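Local coordinates for protein phytase (Citrobacter braakii, PDB 3ZHC) that is a phytase of branch 2 of the histidine phosphatase superfamily, at residues Tyr177-Leu188 with Ala231-Phe242. The protein carries 2 engineered substitutions. Sequence-based numbering, arbitrary orientation.
Sequences YTQRYQSSFRTL and AWSLSSTLTEIF. With FMT (formic acid), chain N.
Trp232 meets Tyr177, Tyr181 and Phe185 in a buried aromatic cluster. The cluster joins the helices 174-180 and 182-192 to helix 231-247 in a helical part of this histidine phosphatase fold. The axes of the helical segments 182-188 and 231-242 cross at 56° and approach to 11.6 Å.

Phe185 points its edge at one face of the indole in an edge-to-face pair, with planes at 88°, and its CZ sits over the indole centre, 3.8 Å from Trp232 CE2. Tyr177 lies obliquely against the indole on the other side from Phe185, with CD2 3.5 Å from Trp232 CZ2. The far edge of the indole turns toward the face of Tyr181 in an offset edge-to-face pair, placing Trp232 CH2 3.6 Å from Tyr181 CD1. Helix 260-280 adds Ala273 and Leu277 against Tyr177, and Pro71 of the second subunit packs on Tyr181.

One hydrogen bond crosses the contact. Trp232 NE1 donates to Thr178 OG1 at 2.9 Å, with the acceptor close to the indole plane. This bond probably helps set the rotation of the indole. Thr178 OG1 in turn donates to O1 of a formic acid, probably from the crystallisation liquor, which Ser217 N also binds.

Apolar packing continues along helix 231-247 through Leu188. Leu188 CG lies anti to the backbone N (chi1 177°), which carries the two methyls toward the other helix. CD1 reaches the edge of the Phe242 ring and Thr239 CG2. Leu188 CD2 packs tightly on Ser235, 3.1 Å from OG and 3.5 Å from CB. The Ser235 hydroxyl also lies at the edge of the Phe185 ring. It is satisfied within its own helix: Ser235 OG donates to Ala231 O at 2.7 Å, and Ser235 N reaches the same oxygen from the opposite face of the carbonyl plane.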
loop_
_atom_site.group_PDB
_atom_site.type_symbol
_atom_site.label_atom_id
_atom_site.label_comp_id
_atom_site.label_asym_id
_atom_site.label_seq_id
_atom_site.Cartn_x
_atom_site.Cartn_y
_atom_site.Cartn_z
ATOM N N TYR B 177 14.789 -8.380 -3.395
ATOM C CA TYR B 177 13.481 -7.935 -3.909
ATOM C C TYR B 177 12.506 -9.136 -3.905
ATOM O O TYR B 177 11.356 -8.990 -3.554
ATOM C CB TYR B 177 13.625 -7.332 -5.311
ATOM C CG TYR B 177 12.578 -6.319 -5.713
ATOM C CD1 TYR B 177 12.469 -5.096 -5.032
ATOM C CD2 TYR B 177 11.714 -6.555 -6.792
ATOM C CE1 TYR B 177 11.521 -4.142 -5.395
ATOM C CE2 TYR B 177 10.743 -5.594 -7.174
ATOM C CZ TYR B 177 10.659 -4.386 -6.461
ATOM O OH TYR B 177 9.727 -3.425 -6.806
ATOM N N THR B 178 12.997 -10.320 -4.295
ATOM C CA THR B 178 12.201 -11.556 -4.229
ATOM C C THR B 178 11.753 -11.836 -2.766
ATOM O O THR B 178 10.570 -12.134 -2.553
ATOM C CB THR B 178 12.950 -12.753 -4.841
ATOM O OG1 THR B 178 13.229 -12.468 -6.222
ATOM C CG2 THR B 178 12.123 -14.040 -4.733
ATOM N N GLN B 179 12.690 -11.723 -1.782
ATOM C CA GLN B 179 12.335 -11.916 -0.340
ATOM C C GLN B 179 11.229 -10.954 0.112
ATOM O O GLN B 179 10.376 -11.317 0.925
ATOM C CB GLN B 179 13.550 -11.804 0.615
ATOM C CG GLN B 179 14.265 -13.136 0.864
ATOM C CD GLN B 179 15.276 -13.457 -0.186
ATOM O OE1 GLN B 179 15.114 -14.405 -0.959
ATOM N NE2 GLN B 179 16.342 -12.656 -0.242
ATOM N N ARG B 180 11.250 -9.743 -0.419
ATOM C CA ARG B 180 10.243 -8.731 -0.099
ATOM C C ARG B 180 8.823 -9.126 -0.566
ATOM O O ARG B 180 7.834 -8.777 0.083
ATOM C CB ARG B 180 10.659 -7.392 -0.710
ATOM C CG ARG B 180 9.914 -6.199 -0.169
ATOM C CD ARG B 180 10.821 -4.947 -0.097
ATOM N NE ARG B 180 10.719 -4.044 -1.201
ATOM C CZ ARG B 180 11.495 -2.959 -1.350
ATOM N NH1 ARG B 180 12.453 -2.653 -0.442
ATOM N NH2 ARG B 180 11.325 -2.178 -2.415
ATOM N N TYR B 181 8.744 -9.850 -1.691
ATOM C CA TYR B 181 7.478 -10.306 -2.267
ATOM C C TYR B 181 7.253 -11.842 -2.127
ATOM O O TYR B 181 6.512 -12.416 -2.911
ATOM C CB TYR B 181 7.403 -9.859 -3.744
ATOM C CG TYR B 181 7.301 -8.366 -3.915
ATOM C CD1 TYR B 181 8.448 -7.561 -3.955
ATOM C CD2 TYR B 181 6.054 -7.735 -4.041
ATOM C CE1 TYR B 181 8.361 -6.154 -4.116
ATOM C CE2 TYR B 181 5.958 -6.336 -4.201
ATOM C CZ TYR B 181 7.121 -5.558 -4.234
ATOM O OH TYR B 181 7.035 -4.207 -4.386
ATOM N N GLN B 182 7.882 -12.493 -1.123
ATOM C CA GLN B 182 7.735 -13.978 -0.914
ATOM C C GLN B 182 6.298 -14.452 -0.909
ATOM O O GLN B 182 5.936 -15.316 -1.690
ATOM C CB GLN B 182 8.365 -14.448 0.412
ATOM C CG GLN B 182 9.822 -14.598 0.376
ATOM C CD GLN B 182 10.406 -15.182 1.677
ATOM O OE1 GLN B 182 11.271 -14.549 2.330
ATOM N NE2 GLN B 182 9.937 -16.394 2.065
ATOM N N SER B 183 5.494 -13.875 -0.013
ATOM C CA SER B 183 4.082 -14.284 0.166
ATOM C C SER B 183 3.239 -14.094 -1.094
ATOM O O SER B 183 2.307 -14.865 -1.322
ATOM C CB SER B 183 3.448 -13.542 1.338
ATOM O OG SER B 183 3.432 -12.154 1.089
ATOM N N SER B 184 3.565 -13.072 -1.902
ATOM C CA SER B 184 2.887 -12.856 -3.202
ATOM C C SER B 184 3.166 -14.018 -4.151
ATOM O O SER B 184 2.252 -14.506 -4.825
ATOM C CB SER B 184 3.311 -11.530 -3.856
ATOM O OG SER B 184 2.688 -10.443 -3.221
ATOM N N PHE B 185 4.431 -14.448 -4.200
ATOM C CA PHE B 185 4.819 -15.613 -4.997
ATOM C C PHE B 185 4.131 -16.893 -4.500
ATOM O O PHE B 185 3.769 -17.732 -5.312
ATOM C CB PHE B 185 6.344 -15.808 -5.033
ATOM C CG PHE B 185 7.051 -14.896 -5.988
ATOM C CD1 PHE B 185 6.982 -15.124 -7.375
ATOM C CD2 PHE B 185 7.802 -13.803 -5.522
ATOM C CE1 PHE B 185 7.650 -14.278 -8.274
ATOM C CE2 PHE B 185 8.468 -12.952 -6.420
ATOM C CZ PHE B 185 8.391 -13.194 -7.798
ATOM N N ARG B 186 3.956 -17.030 -3.175
ATOM C CA ARG B 186 3.203 -18.171 -2.610
ATOM C C ARG B 186 1.758 -18.175 -3.113
ATOM O O ARG B 186 1.211 -19.244 -3.421
ATOM C CB ARG B 186 3.190 -18.170 -1.055
ATOM C CG ARG B 186 4.561 -18.267 -0.339
ATOM C CD ARG B 186 5.366 -19.517 -0.737
ATOM N NE ARG B 186 6.101 -19.295 -1.973
ATOM C CZ ARG B 186 7.284 -18.649 -2.070
ATOM N NH1 ARG B 186 7.907 -18.149 -0.995
ATOM N NH2 ARG B 186 7.849 -18.505 -3.269
ATOM N N THR B 187 1.147 -16.988 -3.197
ATOM C CA THR B 187 -0.245 -16.862 -3.682
ATOM C C THR B 187 -0.332 -17.246 -5.164
ATOM O O THR B 187 -1.223 -18.015 -5.555
ATOM C CB THR B 187 -0.828 -15.446 -3.435
ATOM O OG1 THR B 187 -0.731 -15.131 -2.043
ATOM C CG2 THR B 187 -2.310 -15.366 -3.857
ATOM N N LEU B 188 0.588 -16.723 -5.978
ATOM C CA LEU B 188 0.635 -17.085 -7.414
ATOM C C LEU B 188 0.806 -18.613 -7.586
ATOM O O LEU B 188 0.097 -19.229 -8.372
ATOM C CB LEU B 188 1.741 -16.321 -8.164
ATOM C CG LEU B 188 1.942 -16.666 -9.656
ATOM C CD1 LEU B 188 0.623 -16.481 -10.428
ATOM C CD2 LEU B 188 3.029 -15.830 -10.250
ATOM N N ALA B 231 11.340 -15.808 -12.837
ATOM C CA ALA B 231 10.046 -15.824 -12.133
ATOM C C ALA B 231 9.395 -14.430 -12.092
ATOM O O ALA B 231 8.182 -14.332 -12.116
ATOM C CB ALA B 231 10.196 -16.374 -10.749
ATOM N N TRP B 232 10.213 -13.372 -12.037
ATOM C CA TRP B 232 9.695 -11.975 -12.062
ATOM C C TRP B 232 8.921 -11.602 -13.361
ATOM O O TRP B 232 7.756 -11.192 -13.276
ATOM C CB TRP B 232 10.820 -10.954 -11.742
ATOM C CG TRP B 232 10.957 -10.779 -10.294
ATOM C CD1 TRP B 232 11.916 -11.291 -9.487
ATOM C CD2 TRP B 232 10.071 -10.050 -9.461
ATOM N NE1 TRP B 232 11.686 -10.912 -8.181
ATOM C CE2 TRP B 232 10.555 -10.148 -8.142
ATOM C CE3 TRP B 232 8.907 -9.315 -9.700
ATOM C CZ2 TRP B 232 9.913 -9.529 -7.057
ATOM C CZ3 TRP B 232 8.269 -8.699 -8.615
ATOM C CH2 TRP B 232 8.776 -8.814 -7.318
ATOM N N SER B 233 9.545 -11.744 -14.528
ATOM C CA SER B 233 8.840 -11.459 -15.819
ATOM C C SER B 233 7.622 -12.363 -16.023
ATOM O O SER B 233 6.555 -11.882 -16.400
ATOM C CB SER B 233 9.785 -11.584 -17.017
ATOM O OG SER B 233 9.067 -11.519 -18.253
ATOM N N LEU B 234 7.790 -13.665 -15.770
ATOM C CA LEU B 234 6.696 -14.633 -15.913
ATOM C C LEU B 234 5.500 -14.232 -15.045
ATOM O O LEU B 234 4.380 -14.116 -15.542
ATOM C CB LEU B 234 7.162 -16.066 -15.554
ATOM C CG LEU B 234 6.125 -17.220 -15.675
ATOM C CD1 LEU B 234 5.595 -17.318 -17.088
ATOM C CD2 LEU B 234 6.716 -18.581 -15.196
ATOM N N SER B 235 5.757 -14.015 -13.753
ATOM C CA SER B 235 4.704 -13.620 -12.785
ATOM C C SER B 235 3.976 -12.343 -13.180
ATOM O O SER B 235 2.773 -12.245 -12.992
ATOM C CB SER B 235 5.301 -13.467 -11.414
ATOM O OG SER B 235 5.810 -14.731 -10.980
ATOM N N SER B 236 4.728 -11.371 -13.731
ATOM C CA SER B 236 4.163 -10.126 -14.237
ATOM C C SER B 236 3.176 -10.420 -15.360
ATOM O O SER B 236 2.076 -9.840 -15.408
ATOM C CB SER B 236 5.273 -9.188 -14.731
ATOM O OG SER B 236 4.765 -7.918 -15.104
ATOM N N THR B 237 3.565 -11.324 -16.260
ATOM C CA THR B 237 2.705 -11.735 -17.369
ATOM C C THR B 237 1.462 -12.494 -16.860
ATOM O O THR B 237 0.340 -12.148 -17.214
ATOM C CB THR B 237 3.497 -12.601 -18.401
ATOM O OG1 THR B 237 4.558 -11.807 -18.975
ATOM C CG2 THR B 237 2.590 -13.137 -19.499
ATOM N N LEU B 238 1.680 -13.509 -16.023
ATOM C CA LEU B 238 0.570 -14.385 -15.542
ATOM C C LEU B 238 -0.483 -13.669 -14.739
ATOM O O LEU B 238 -1.682 -13.866 -14.990
ATOM C CB LEU B 238 1.107 -15.571 -14.736
ATOM C CG LEU B 238 2.046 -16.537 -15.470
ATOM C CD1 LEU B 238 2.265 -17.782 -14.606
ATOM C CD2 LEU B 238 1.537 -16.938 -16.863
ATOM N N THR B 239 -0.050 -12.843 -13.772
ATOM C CA THR B 239 -0.989 -12.093 -12.931
ATOM C C THR B 239 -1.801 -11.074 -13.768
ATOM O O THR B 239 -2.983 -10.830 -13.484
ATOM C CB THR B 239 -0.278 -11.414 -11.742
ATOM O OG1 THR B 239 0.778 -10.595 -12.220
ATOM C CG2 THR B 239 0.306 -12.472 -10.788
ATOM N N GLU B 240 -1.172 -10.496 -14.797
ATOM C CA GLU B 240 -1.884 -9.603 -15.721
ATOM C C GLU B 240 -2.918 -10.401 -16.515
ATOM O O GLU B 240 -4.029 -9.912 -16.748
ATOM C CB GLU B 240 -0.909 -8.876 -16.650
ATOM C CG GLU B 240 -1.544 -7.959 -17.712
ATOM C CD GLU B 240 -2.300 -6.721 -17.150
ATOM O OE1 GLU B 240 -2.231 -6.426 -15.924
ATOM O OE2 GLU B 240 -2.955 -6.040 -17.973
ATOM N N ILE B 241 -2.553 -11.627 -16.926
ATOM C CA ILE B 241 -3.488 -12.499 -17.664
ATOM C C ILE B 241 -4.730 -12.767 -16.785
ATOM O O ILE B 241 -5.857 -12.674 -17.271
ATOM C CB ILE B 241 -2.835 -13.810 -18.177
ATOM C CG1 ILE B 241 -1.801 -13.494 -19.257
ATOM C CG2 ILE B 241 -3.890 -14.762 -18.754
ATOM C CD1 ILE B 241 -0.966 -14.679 -19.713
ATOM N N PHE B 242 -4.525 -13.062 -15.509
ATOM C CA PHE B 242 -5.683 -13.279 -14.607
ATOM C C PHE B 242 -6.580 -12.037 -14.538
ATOM O O PHE B 242 -7.802 -12.170 -14.605
ATOM C CB PHE B 242 -5.269 -13.718 -13.207
ATOM C CG PHE B 242 -4.476 -15.014 -13.164
ATOM C CD1 PHE B 242 -4.790 -16.101 -13.999
ATOM C CD2 PHE B 242 -3.417 -15.157 -12.248
ATOM C CE1 PHE B 242 -4.050 -17.298 -13.934
ATOM C CE2 PHE B 242 -2.674 -16.352 -12.179
ATOM C CZ PHE B 242 -2.989 -17.417 -13.020
HETATM C C FMT N . 15.626 -14.142 -7.592
HETATM O O1 FMT N . 14.428 -14.386 -7.693
HETATM O O2 FMT N . 16.457 -14.741 -8.262
#